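Local coordinates for encapsidation protein (Lactococcus phage asccphi28, PDB 7JQP) that probably serves as the ATPase of the phage DNA-packaging motor, coupling ATP hydrolysis to the movement of the viral genome into the capsid, at residues Y263-G268 with E294-V299; T310-N315 with D322-E327; T337-F342 with K360-L365. One frame throughout, in Å; residues are numbered along the deposited sequence.

Contact 1 of 3, residues Y263-G268 with E294-V299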
loop_
_atom_site.group_PDB
_atom_site.type_symbol
_atom_site.label_atom_id
_atom_site.label_comp_id
_atom_site.label_asym_id
_atom_site.label_seq_id
_atom_site.Cartn_x
_atom_site.Cartn_y
_atom_site.Cartn_z
ATOM N N TYR A 263 -2.350 5.210 -41.459
ATOM C CA TYR A 263 -1.887 5.483 -42.819
ATOM C C TYR A 263 -1.980 4.202 -43.646
ATOM O O TYR A 263 -1.658 3.113 -43.162
ATOM C CB TYR A 263 -0.447 6.033 -42.856
ATOM C CG TYR A 263 -0.268 7.365 -42.147
ATOM C CD1 TYR A 263 -0.934 8.499 -42.588
ATOM C CD2 TYR A 263 0.629 7.505 -41.094
ATOM C CE1 TYR A 263 -0.777 9.717 -41.953
ATOM C CE2 TYR A 263 0.808 8.727 -40.464
ATOM C CZ TYR A 263 0.104 9.830 -40.901
ATOM O OH TYR A 263 0.275 11.047 -40.281
ATOM N N PHE A 264 -2.401 4.330 -44.906
ATOM C CA PHE A 264 -2.629 3.174 -45.769
ATOM C C PHE A 264 -1.892 3.331 -47.093
ATOM O O PHE A 264 -2.004 4.371 -47.750
ATOM C CB PHE A 264 -4.133 2.988 -46.028
ATOM C CG PHE A 264 -4.949 2.757 -44.781
ATOM C CD1 PHE A 264 -5.023 1.499 -44.205
ATOM C CD2 PHE A 264 -5.651 3.797 -44.196
ATOM C CE1 PHE A 264 -5.775 1.289 -43.065
ATOM C CE2 PHE A 264 -6.406 3.592 -43.056
ATOM C CZ PHE A 264 -6.467 2.337 -42.490
ATOM N N LYS A 265 -1.146 2.299 -47.486
ATOM C CA LYS A 265 -0.437 2.287 -48.763
ATOM C C LYS A 265 -0.126 0.835 -49.121
ATOM O O LYS A 265 -0.090 -0.041 -48.252
ATOM C CB LYS A 265 0.866 3.098 -48.689
ATOM C CG LYS A 265 1.579 3.332 -50.022
ATOM C CD LYS A 265 0.984 4.480 -50.818
ATOM C CE LYS A 265 1.527 5.823 -50.315
ATOM N NZ LYS A 265 0.893 6.983 -51.004
ATOM N N HIS A 266 0.079 0.585 -50.417
ATOM C CA HIS A 266 0.376 -0.747 -50.927
ATOM C C HIS A 266 1.774 -0.804 -51.533
ATOM O O HIS A 266 2.174 0.089 -52.287
ATOM C CB HIS A 266 -0.638 -1.182 -51.987
ATOM C CG HIS A 266 -0.327 -2.510 -52.599
ATOM N ND1 HIS A 266 0.325 -2.640 -53.805
ATOM C CD2 HIS A 266 -0.557 -3.769 -52.157
ATOM C CE1 HIS A 266 0.476 -3.921 -54.086
ATOM N NE2 HIS A 266 -0.055 -4.627 -53.104
ATOM N N TYR A 267 2.507 -1.877 -51.219
ATOM C CA TYR A 267 3.861 -2.107 -51.719
ATOM C C TYR A 267 3.904 -3.460 -52.418
ATOM O O TYR A 267 3.541 -4.484 -51.825
ATOM C CB TYR A 267 4.874 -2.049 -50.571
ATOM C CG TYR A 267 6.328 -2.129 -50.983
ATOM C CD1 TYR A 267 6.831 -1.344 -52.012
ATOM C CD2 TYR A 267 7.204 -2.977 -50.320
ATOM C CE1 TYR A 267 8.161 -1.416 -52.379
ATOM C CE2 TYR A 267 8.534 -3.045 -50.669
ATOM C CZ TYR A 267 9.008 -2.272 -51.707
ATOM O OH TYR A 267 10.336 -2.344 -52.062
ATOM N N GLY A 268 4.354 -3.463 -53.672
ATOM C CA GLY A 268 4.325 -4.683 -54.462
ATOM C C GLY A 268 5.332 -5.730 -54.019
ATOM O O GLY A 268 5.049 -6.929 -54.072
ATOM N N GLU A 294 11.225 2.227 -45.188
ATOM C CA GLU A 294 9.768 2.339 -45.182
ATOM C C GLU A 294 9.138 0.993 -44.842
ATOM O O GLU A 294 9.648 -0.055 -45.250
ATOM C CB GLU A 294 9.243 2.829 -46.529
ATOM C CG GLU A 294 7.997 3.664 -46.449
ATOM C CD GLU A 294 7.888 4.674 -47.586
ATOM O OE1 GLU A 294 8.238 4.338 -48.739
ATOM O OE2 GLU A 294 7.458 5.812 -47.310
ATOM N N TYR A 295 8.076 1.016 -44.036
ATOM C CA TYR A 295 7.425 -0.196 -43.550
ATOM C C TYR A 295 6.029 -0.344 -44.141
ATOM O O TYR A 295 5.245 0.609 -44.141
ATOM C CB TYR A 295 7.359 -0.164 -42.022
ATOM C CG TYR A 295 8.722 -0.054 -41.379
ATOM C CD1 TYR A 295 9.475 -1.187 -41.105
ATOM C CD2 TYR A 295 9.263 1.186 -41.056
ATOM C CE1 TYR A 295 10.723 -1.092 -40.520
ATOM C CE2 TYR A 295 10.511 1.292 -40.470
ATOM C CZ TYR A 295 11.236 0.150 -40.205
ATOM O OH TYR A 295 12.480 0.249 -39.623
ATOM N N TYR A 296 5.715 -1.551 -44.615
ATOM C CA TYR A 296 4.380 -1.886 -45.091
ATOM C C TYR A 296 3.925 -3.171 -44.417
ATOM O O TYR A 296 4.661 -4.163 -44.404
ATOM C CB TYR A 296 4.332 -2.069 -46.609
ATOM C CG TYR A 296 4.645 -0.833 -47.410
ATOM C CD1 TYR A 296 5.940 -0.346 -47.498
ATOM C CD2 TYR A 296 3.642 -0.155 -48.090
ATOM C CE1 TYR A 296 6.228 0.780 -48.239
ATOM C CE2 TYR A 296 3.920 0.971 -48.837
ATOM C CZ TYR A 296 5.216 1.435 -48.907
ATOM O OH TYR A 296 5.501 2.560 -49.645
ATOM N N TYR A 297 2.717 -3.154 -43.867
ATOM C CA TYR A 297 2.123 -4.309 -43.206
ATOM C C TYR A 297 1.064 -4.887 -44.131
ATOM O O TYR A 297 0.111 -4.190 -44.496
ATOM C CB TYR A 297 1.520 -3.914 -41.859
ATOM C CG TYR A 297 2.544 -3.724 -40.762
ATOM C CD1 TYR A 297 3.737 -3.058 -41.005
ATOM C CD2 TYR A 297 2.312 -4.206 -39.481
ATOM C CE1 TYR A 297 4.673 -2.886 -40.007
ATOM C CE2 TYR A 297 3.243 -4.034 -38.475
ATOM C CZ TYR A 297 4.421 -3.372 -38.744
ATOM O OH TYR A 297 5.355 -3.197 -37.748
ATOM N N GLN A 298 1.226 -6.158 -44.503
ATOM C CA GLN A 298 0.380 -6.778 -45.508
ATOM C C GLN A 298 -0.150 -8.115 -45.007
ATOM O O GLN A 298 0.389 -8.717 -44.074
ATOM C CB GLN A 298 1.135 -6.995 -46.834
ATOM C CG GLN A 298 2.100 -5.884 -47.212
ATOM C CD GLN A 298 3.195 -6.366 -48.152
ATOM O OE1 GLN A 298 3.600 -7.529 -48.106
ATOM N NE2 GLN A 298 3.672 -5.476 -49.013
ATOM N N VAL A 299 -1.216 -8.575 -45.663
ATOM C CA VAL A 299 -1.847 -9.858 -45.380
ATOM C C VAL A 299 -1.931 -10.645 -46.678
ATOM O O VAL A 299 -2.360 -10.108 -47.706
ATOM C CB VAL A 299 -3.253 -9.676 -44.772
ATOM C CG1 VAL A 299 -3.835 -11.017 -44.359
ATOM C CG2 VAL A 299 -3.191 -8.714 -43.592
#

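Contact 2 of 3, residues T310-N315 with D322-E327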
loop_
_atom_site.group_PDB
_atom_site.type_symbol
_atom_site.label_atom_id
_atom_site.label_comp_id
_atom_site.label_asym_id
_atom_site.label_seq_id
_atom_site.Cartn_x
_atom_site.Cartn_y
_atom_site.Cartn_z
ATOM N N THR A 310 10.704 -17.051 -44.904
ATOM C CA THR A 310 10.524 -17.744 -43.635
ATOM C C THR A 310 9.155 -17.426 -43.046
ATOM O O THR A 310 8.655 -16.303 -43.158
ATOM C CB THR A 310 11.622 -17.348 -42.645
ATOM O OG1 THR A 310 11.361 -16.033 -42.136
ATOM C CG2 THR A 310 12.993 -17.372 -43.318
ATOM N N VAL A 311 8.546 -18.428 -42.417
ATOM C CA VAL A 311 7.225 -18.309 -41.815
ATOM C C VAL A 311 7.331 -18.632 -40.333
ATOM O O VAL A 311 7.956 -19.628 -39.954
ATOM C CB VAL A 311 6.202 -19.238 -42.495
ATOM C CG1 VAL A 311 4.853 -19.137 -41.796
ATOM C CG2 VAL A 311 6.081 -18.899 -43.969
ATOM N N PHE A 312 6.735 -17.789 -39.498
ATOM C CA PHE A 312 6.712 -17.992 -38.055
ATOM C C PHE A 312 5.309 -18.374 -37.624
ATOM O O PHE A 312 4.336 -17.712 -37.998
ATOM C CB PHE A 312 7.201 -16.729 -37.333
ATOM C CG PHE A 312 8.639 -16.464 -37.590
ATOM C CD1 PHE A 312 9.611 -17.060 -36.807
ATOM C CD2 PHE A 312 9.025 -15.673 -38.658
ATOM C CE1 PHE A 312 10.934 -16.877 -37.086
ATOM C CE2 PHE A 312 10.348 -15.456 -38.925
ATOM C CZ PHE A 312 11.296 -16.123 -38.200
ATOM N N ASN A 313 5.205 -19.442 -36.842
ATOM C CA ASN A 313 3.917 -19.950 -36.395
ATOM C C ASN A 313 3.864 -19.888 -34.877
ATOM O O ASN A 313 4.693 -20.498 -34.193
ATOM C CB ASN A 313 3.693 -21.375 -36.905
ATOM C CG ASN A 313 2.266 -21.846 -36.712
ATOM O OD1 ASN A 313 2.029 -22.997 -36.364
ATOM N ND2 ASN A 313 1.308 -20.954 -36.937
ATOM N N ASN A 314 2.883 -19.148 -34.362
ATOM C CA ASN A 314 2.707 -19.028 -32.921
ATOM C C ASN A 314 2.220 -20.337 -32.316
ATOM O O ASN A 314 2.608 -20.694 -31.197
ATOM C CB ASN A 314 1.724 -17.898 -32.625
ATOM C CG ASN A 314 1.356 -17.813 -31.164
ATOM O OD1 ASN A 314 2.214 -17.916 -30.290
ATOM N ND2 ASN A 314 0.070 -17.633 -30.890
ATOM N N ASN A 315 1.372 -21.065 -33.037
ATOM C CA ASN A 315 0.710 -22.256 -32.522
ATOM C C ASN A 315 1.486 -23.502 -32.931
ATOM O O ASN A 315 1.677 -23.758 -34.123
ATOM C CB ASN A 315 -0.731 -22.319 -33.031
ATOM C CG ASN A 315 -1.457 -23.568 -32.579
ATOM O OD1 ASN A 315 -0.900 -24.400 -31.866
ATOM N ND2 ASN A 315 -2.717 -23.697 -32.980
ATOM N N ASP A 322 8.442 -26.262 -43.106
ATOM C CA ASP A 322 9.643 -25.518 -42.752
ATOM C C ASP A 322 9.358 -24.292 -41.898
ATOM O O ASP A 322 10.263 -23.479 -41.682
ATOM C CB ASP A 322 10.367 -25.095 -44.033
ATOM C CG ASP A 322 10.782 -26.275 -44.888
ATOM O OD1 ASP A 322 11.158 -27.323 -44.325
ATOM O OD2 ASP A 322 10.625 -26.188 -46.124
ATOM N N GLU A 323 8.134 -24.135 -41.404
ATOM C CA GLU A 323 7.819 -22.968 -40.594
ATOM C C GLU A 323 8.642 -22.972 -39.311
ATOM O O GLU A 323 8.964 -24.025 -38.751
ATOM C CB GLU A 323 6.328 -22.933 -40.260
ATOM C CG GLU A 323 5.414 -23.095 -41.461
ATOM C CD GLU A 323 3.947 -22.990 -41.089
ATOM O OE1 GLU A 323 3.627 -23.124 -39.889
ATOM O OE2 GLU A 323 3.117 -22.767 -41.996
ATOM N N VAL A 324 8.990 -21.771 -38.856
ATOM C CA VAL A 324 9.790 -21.579 -37.652
ATOM C C VAL A 324 8.852 -21.355 -36.474
ATOM O O VAL A 324 7.942 -20.521 -36.542
ATOM C CB VAL A 324 10.753 -20.392 -37.824
ATOM C CG1 VAL A 324 11.451 -20.067 -36.510
ATOM C CG2 VAL A 324 11.772 -20.688 -38.919
ATOM N N PHE A 325 9.070 -22.098 -35.395
ATOM C CA PHE A 325 8.239 -21.946 -34.210
ATOM C C PHE A 325 8.447 -20.568 -33.595
ATOM O O PHE A 325 9.585 -20.114 -33.432
ATOM C CB PHE A 325 8.585 -22.991 -33.168
ATOM C CG PHE A 325 7.734 -22.918 -31.932
ATOM C CD1 PHE A 325 8.241 -22.368 -30.765
ATOM C CD2 PHE A 325 6.410 -23.321 -31.953
ATOM C CE1 PHE A 325 7.462 -22.276 -29.628
ATOM C CE2 PHE A 325 5.631 -23.250 -30.812
ATOM C CZ PHE A 325 6.156 -22.715 -29.652
ATOM N N LEU A 326 7.352 -19.902 -33.248
ATOM C CA LEU A 326 7.393 -18.600 -32.594
ATOM C C LEU A 326 7.196 -18.813 -31.098
ATOM O O LEU A 326 6.180 -19.378 -30.677
ATOM C CB LEU A 326 6.316 -17.674 -33.152
ATOM C CG LEU A 326 6.468 -16.165 -32.940
ATOM C CD1 LEU A 326 7.911 -15.702 -33.036
ATOM C CD2 LEU A 326 5.599 -15.413 -33.955
ATOM N N GLU A 327 8.164 -18.373 -30.302
ATOM C CA GLU A 327 8.118 -18.526 -28.857
ATOM C C GLU A 327 8.271 -17.164 -28.191
ATOM O O GLU A 327 8.653 -16.175 -28.821
ATOM C CB GLU A 327 9.208 -19.492 -28.370
ATOM C CG GLU A 327 8.910 -20.120 -27.018
ATOM C CD GLU A 327 9.787 -21.324 -26.724
ATOM O OE1 GLU A 327 10.949 -21.344 -27.180
ATOM O OE2 GLU A 327 9.308 -22.256 -26.044
#

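Contact 3 of 3, residues T337-F342 with K360-L365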
loop_
_atom_site.group_PDB
_atom_site.type_symbol
_atom_site.label_atom_id
_atom_site.label_comp_id
_atom_site.label_asym_id
_atom_site.label_seq_id
_atom_site.Cartn_x
_atom_site.Cartn_y
_atom_site.Cartn_z
ATOM N N THR A 337 10.230 -4.455 -31.904
ATOM C CA THR A 337 10.319 -3.229 -32.688
ATOM C C THR A 337 9.111 -3.072 -33.604
ATOM O O THR A 337 8.578 -1.966 -33.756
ATOM C CB THR A 337 11.610 -3.219 -33.508
ATOM O OG1 THR A 337 11.599 -4.317 -34.432
ATOM C CG2 THR A 337 12.829 -3.334 -32.600
ATOM N N TYR A 338 8.664 -4.170 -34.220
ATOM C CA TYR A 338 7.515 -4.105 -35.119
ATOM C C TYR A 338 6.237 -3.734 -34.374
ATOM O O TYR A 338 5.421 -2.959 -34.887
ATOM C CB TYR A 338 7.353 -5.440 -35.843
ATOM C CG TYR A 338 8.390 -5.677 -36.920
ATOM C CD1 TYR A 338 8.607 -4.740 -37.921
ATOM C CD2 TYR A 338 9.158 -6.834 -36.929
ATOM C CE1 TYR A 338 9.554 -4.951 -38.906
ATOM C CE2 TYR A 338 10.109 -7.054 -37.910
ATOM C CZ TYR A 338 10.302 -6.109 -38.896
ATOM O OH TYR A 338 11.246 -6.322 -39.876
ATOM N N PHE A 339 6.041 -4.275 -33.168
ATOM C CA PHE A 339 4.871 -3.899 -32.382
ATOM C C PHE A 339 4.881 -2.402 -32.083
ATOM O O PHE A 339 3.843 -1.735 -32.161
ATOM C CB PHE A 339 4.836 -4.689 -31.071
ATOM C CG PHE A 339 4.484 -6.154 -31.221
ATOM C CD1 PHE A 339 3.766 -6.623 -32.311
ATOM C CD2 PHE A 339 4.885 -7.062 -30.255
ATOM C CE1 PHE A 339 3.451 -7.968 -32.425
ATOM C CE2 PHE A 339 4.578 -8.405 -30.366
ATOM C CZ PHE A 339 3.861 -8.858 -31.450
ATOM N N GLU A 340 6.053 -1.860 -31.734
ATOM C CA GLU A 340 6.173 -0.426 -31.483
ATOM C C GLU A 340 5.902 0.392 -32.740
ATOM O O GLU A 340 5.210 1.416 -32.684
ATOM C CB GLU A 340 7.565 -0.115 -30.928
ATOM C CG GLU A 340 7.814 -0.685 -29.540
ATOM C CD GLU A 340 9.246 -0.503 -29.071
ATOM O OE1 GLU A 340 10.096 -0.089 -29.886
ATOM O OE2 GLU A 340 9.517 -0.776 -27.882
ATOM N N LEU A 341 6.439 -0.042 -33.882
ATOM C CA LEU A 341 6.163 0.640 -35.143
ATOM C C LEU A 341 4.674 0.631 -35.460
ATOM O O LEU A 341 4.141 1.618 -35.979
ATOM C CB LEU A 341 6.964 -0.030 -36.260
ATOM C CG LEU A 341 8.462 0.256 -36.287
ATOM C CD1 LEU A 341 9.203 -0.791 -37.083
ATOM C CD2 LEU A 341 8.715 1.616 -36.938
ATOM N N PHE A 342 3.989 -0.469 -35.140
ATOM C CA PHE A 342 2.547 -0.550 -35.350
ATOM C C PHE A 342 1.790 0.354 -34.385
ATOM O O PHE A 342 0.866 1.073 -34.784
ATOM C CB PHE A 342 2.074 -1.997 -35.191
ATOM C CG PHE A 342 0.585 -2.130 -35.005
ATOM C CD1 PHE A 342 -0.263 -2.294 -36.087
ATOM C CD2 PHE A 342 0.035 -2.078 -33.733
ATOM C CE1 PHE A 342 -1.630 -2.409 -35.900
ATOM C CE2 PHE A 342 -1.324 -2.187 -33.540
ATOM C CZ PHE A 342 -2.159 -2.354 -34.623
ATOM N N LYS A 360 -5.504 -7.457 -34.231
ATOM C CA LYS A 360 -5.782 -8.656 -33.447
ATOM C C LYS A 360 -4.492 -9.388 -33.101
ATOM O O LYS A 360 -4.307 -9.842 -31.965
ATOM C CB LYS A 360 -6.722 -9.587 -34.213
ATOM C CG LYS A 360 -8.168 -9.126 -34.300
ATOM C CD LYS A 360 -9.058 -10.267 -34.795
ATOM C CE LYS A 360 -10.536 -9.898 -34.788
ATOM N NZ LYS A 360 -10.802 -8.563 -35.394
ATOM N N PHE A 361 -3.595 -9.521 -34.078
ATOM C CA PHE A 361 -2.335 -10.218 -33.850
ATOM C C PHE A 361 -1.448 -9.455 -32.876
ATOM O O PHE A 361 -0.895 -10.038 -31.936
ATOM C CB PHE A 361 -1.611 -10.422 -35.179
ATOM C CG PHE A 361 -0.222 -10.963 -35.035
ATOM C CD1 PHE A 361 -0.014 -12.301 -34.756
ATOM C CD2 PHE A 361 0.877 -10.133 -35.176
ATOM C CE1 PHE A 361 1.265 -12.803 -34.627
ATOM C CE2 PHE A 361 2.157 -10.628 -35.045
ATOM C CZ PHE A 361 2.351 -11.965 -34.770
ATOM N N VAL A 362 -1.299 -8.145 -33.087
ATOM C CA VAL A 362 -0.399 -7.356 -32.251
ATOM C C VAL A 362 -0.818 -7.440 -30.789
ATOM O O VAL A 362 -0.014 -7.780 -29.916
ATOM C CB VAL A 362 -0.354 -5.898 -32.742
ATOM C CG1 VAL A 362 0.352 -5.013 -31.729
ATOM C CG2 VAL A 362 0.360 -5.812 -34.086
ATOM N N TYR A 363 -2.091 -7.158 -30.505
ATOM C CA TYR A 363 -2.547 -7.095 -29.120
ATOM C C TYR A 363 -2.574 -8.465 -28.453
ATOM O O TYR A 363 -2.370 -8.557 -27.237
ATOM C CB TYR A 363 -3.918 -6.425 -29.066
ATOM C CG TYR A 363 -3.855 -4.958 -29.443
ATOM C CD1 TYR A 363 -3.003 -4.093 -28.767
ATOM C CD2 TYR A 363 -4.620 -4.443 -30.482
ATOM C CE1 TYR A 363 -2.925 -2.758 -29.100
ATOM C CE2 TYR A 363 -4.546 -3.104 -30.824
ATOM C CZ TYR A 363 -3.695 -2.268 -30.129
ATOM O OH TYR A 363 -3.611 -0.937 -30.460
ATOM N N ALA A 364 -2.817 -9.535 -29.213
ATOM C CA ALA A 364 -2.783 -10.868 -28.618
ATOM C C ALA A 364 -1.391 -11.190 -28.086
ATOM O O ALA A 364 -1.248 -11.760 -26.998
ATOM C CB ALA A 364 -3.219 -11.915 -29.642
ATOM N N LEU A 365 -0.354 -10.820 -28.836
ATOM C CA LEU A 365 1.027 -11.117 -28.486
ATOM C C LEU A 365 1.755 -9.924 -27.880
ATOM O O LEU A 365 2.922 -10.056 -27.501
ATOM C CB LEU A 365 1.788 -11.607 -29.722
ATOM C CG LEU A 365 1.664 -13.096 -30.051
ATOM C CD1 LEU A 365 0.274 -13.438 -30.559
ATOM C CD2 LEU A 365 2.722 -13.507 -31.071
#

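Contact 1 of 3, residues Y263-G268 with E294-V299
Tyr-267 holds CG anti to its backbone N (chi1 -174°) and Tyr-296 holds CG anti to its carbonyl carbon (chi1 -64°); these torsions put each CG where the side chains cross at about a right angle, while the ring planes, 25° apart, form an offset stack. The ring centroids are 4.9 Å from each other. The displacement brings the methylene rather than the ring of Tyr-267 over the middle of its partner: Tyr-267 CB sits 3.4 Å from the centroid of the Tyr-296 ring in a CH-pi contact. At the rim of the same ring, Lys-265 CG comes to 3.5 Å from Tyr-296 CE2. These two side chains run side by side, but the bent lysine chain then carries its amine away. Next along the strand, Gln-298 NE2 lies 3.0 Å from Tyr-267 O at an angle too poor for a hydrogen bond; the OE1 of that amide bonds Tyr-300 instead. Tyr-296 OH has a weak bond of 3.4 Å to Glu-294 OE1. The contact lays the extended loop leading to strand 273-277 across strand 293-300 of the six-stranded mixed sheet. Tyr-348, on the neighbouring edge strand, also meets the Tyr-296 ring. Tyr-263 makes a backbone hydrogen bond with His-349 of that edge strand, but on strand 293-300 the loop rests through side-chain packing, pi and aliphatic surfaces doing the joining.

Contact 2 of 3, residues T310-N315 with D322-E327
Val-311 and Glu-323 pack side by side just ahead of a short parallel beta ladder, in which Phe-312 pairs with Val-324 and Asn-313 with Phe-325. Strand 324-325 is thereby added at the edge of the six-stranded mixed sheet, after a loop connection that contains no helix. Three backbone hydrogen bonds join the segments: Val-324 N to Val-311 O, Asn-313 N to Val-324 O, and Leu-326 N to Asn-313 O, the last at 2.9 Å. The Glu-323 side chain can be followed outward. Its CB rests 3.7 Å from Val-311 O. With CG anti to the carbonyl carbon (chi1 -51°), the chain then lies beside Val-311, Glu-323 CG and Val-311 CG1 being 4.0 Å apart, and CD keeps to the same methyl. At the tip, Glu-323 OE1 reaches 3.5 Å from Asn-313 CB, while OE2 forms a salt bridge with Lys-276 of strand 273-277, the neighbour of strand 311-313, so the carboxylate, just ahead of the edge strand, reaches past strand 311-313 to strand 273-277. Phe-312 and Val-324 share the face of the sheet that helix 328-343 covers, where Leu-326 also packs on Leu-331 and Phe-335. There the side chains of Phe-312 and Val-324 lie side by side, with Phe-312 CE1 3.3 Å from Val-324 CG1, and Leu-326 CD2 closes on Phe-312 CB at 4.0 Å.

Contact 3 of 3, residues T337-F342 with K360-L365
Phe-339 and Phe-342, one helical turn apart, reach across to Val-362 and meet it in different ways. The Phe-339 side chain and the valine slide past each other in opposite directions, with Phe-339 CD1 3.8 Å from Val-362 CG1. The carbonyl O of Val-362 lies over one face of the Phe-339 ring, displaced toward its rim. The Phe-361 side chain crosses that of Phe-339 at about a right angle, and its CE2 lies at the edge of the Phe-339 ring, in plane, 4.0 Å from Phe-339 CE1. Farther round the perimeter, Phe-339 CZ touches Leu-365 CB at 3.9 Å, and Phe-339 CE2 comes to 3.7 Å from Leu-365 O. The helices that bear these residues, 328-343 and 352-365, form a helix pair beside the six-stranded sheet, and their local axes pass 10.7 Å apart with N-to-C directions 124° from each other. The contact is buried; Phe-361 continues onto Val-275 and Tyr-277 of the sheet, and Phe-342 onto Tyr-297. With CG anti to the backbone N (chi1 164°), the Phe-342 ring is carried to the valine, and Val-362 CG2 lies over one of its faces, 3.8 Å from the centroid of the Phe-342 ring in a CH-pi contact, while Val-362 CG1 rests 3.6 Å from Phe-342 CD2. An edge of this phenyl is directed at the face of Tyr-363 in an offset edge-to-face pair, the planes 77° apart. Phe-194, which precedes both helices in the chain, meets the Phe-342 ring as well, and its carbonyl O takes a weak hydrogen bond from Tyr-363 OH.

In the fold
From the N terminus, the P-loop-family ATPase sheet comes first, and all three contacts follow it, in series without nesting or crossing. Contact 1 closes a helix-free span holding strands 273-277 and 280-288 by laying the incoming loop on strand 293-300. Contact 2 closes the short loop between strands 311-313 and 324-325 at the far edge of the same sheet, its centre 22 Å from that of contact 1. Helix 328-343 follows directly, and contact 3 brings helix 352-365 back onto it, closing the span that holds edge strand 348-349. Contacts 1 and 3 touch, probably through a hydrogen bond from Tyr-297 OH to Tyr-338 O. Contacts 2 and 3 brush at Asn-314 and Leu-365, and both reach a second subunit.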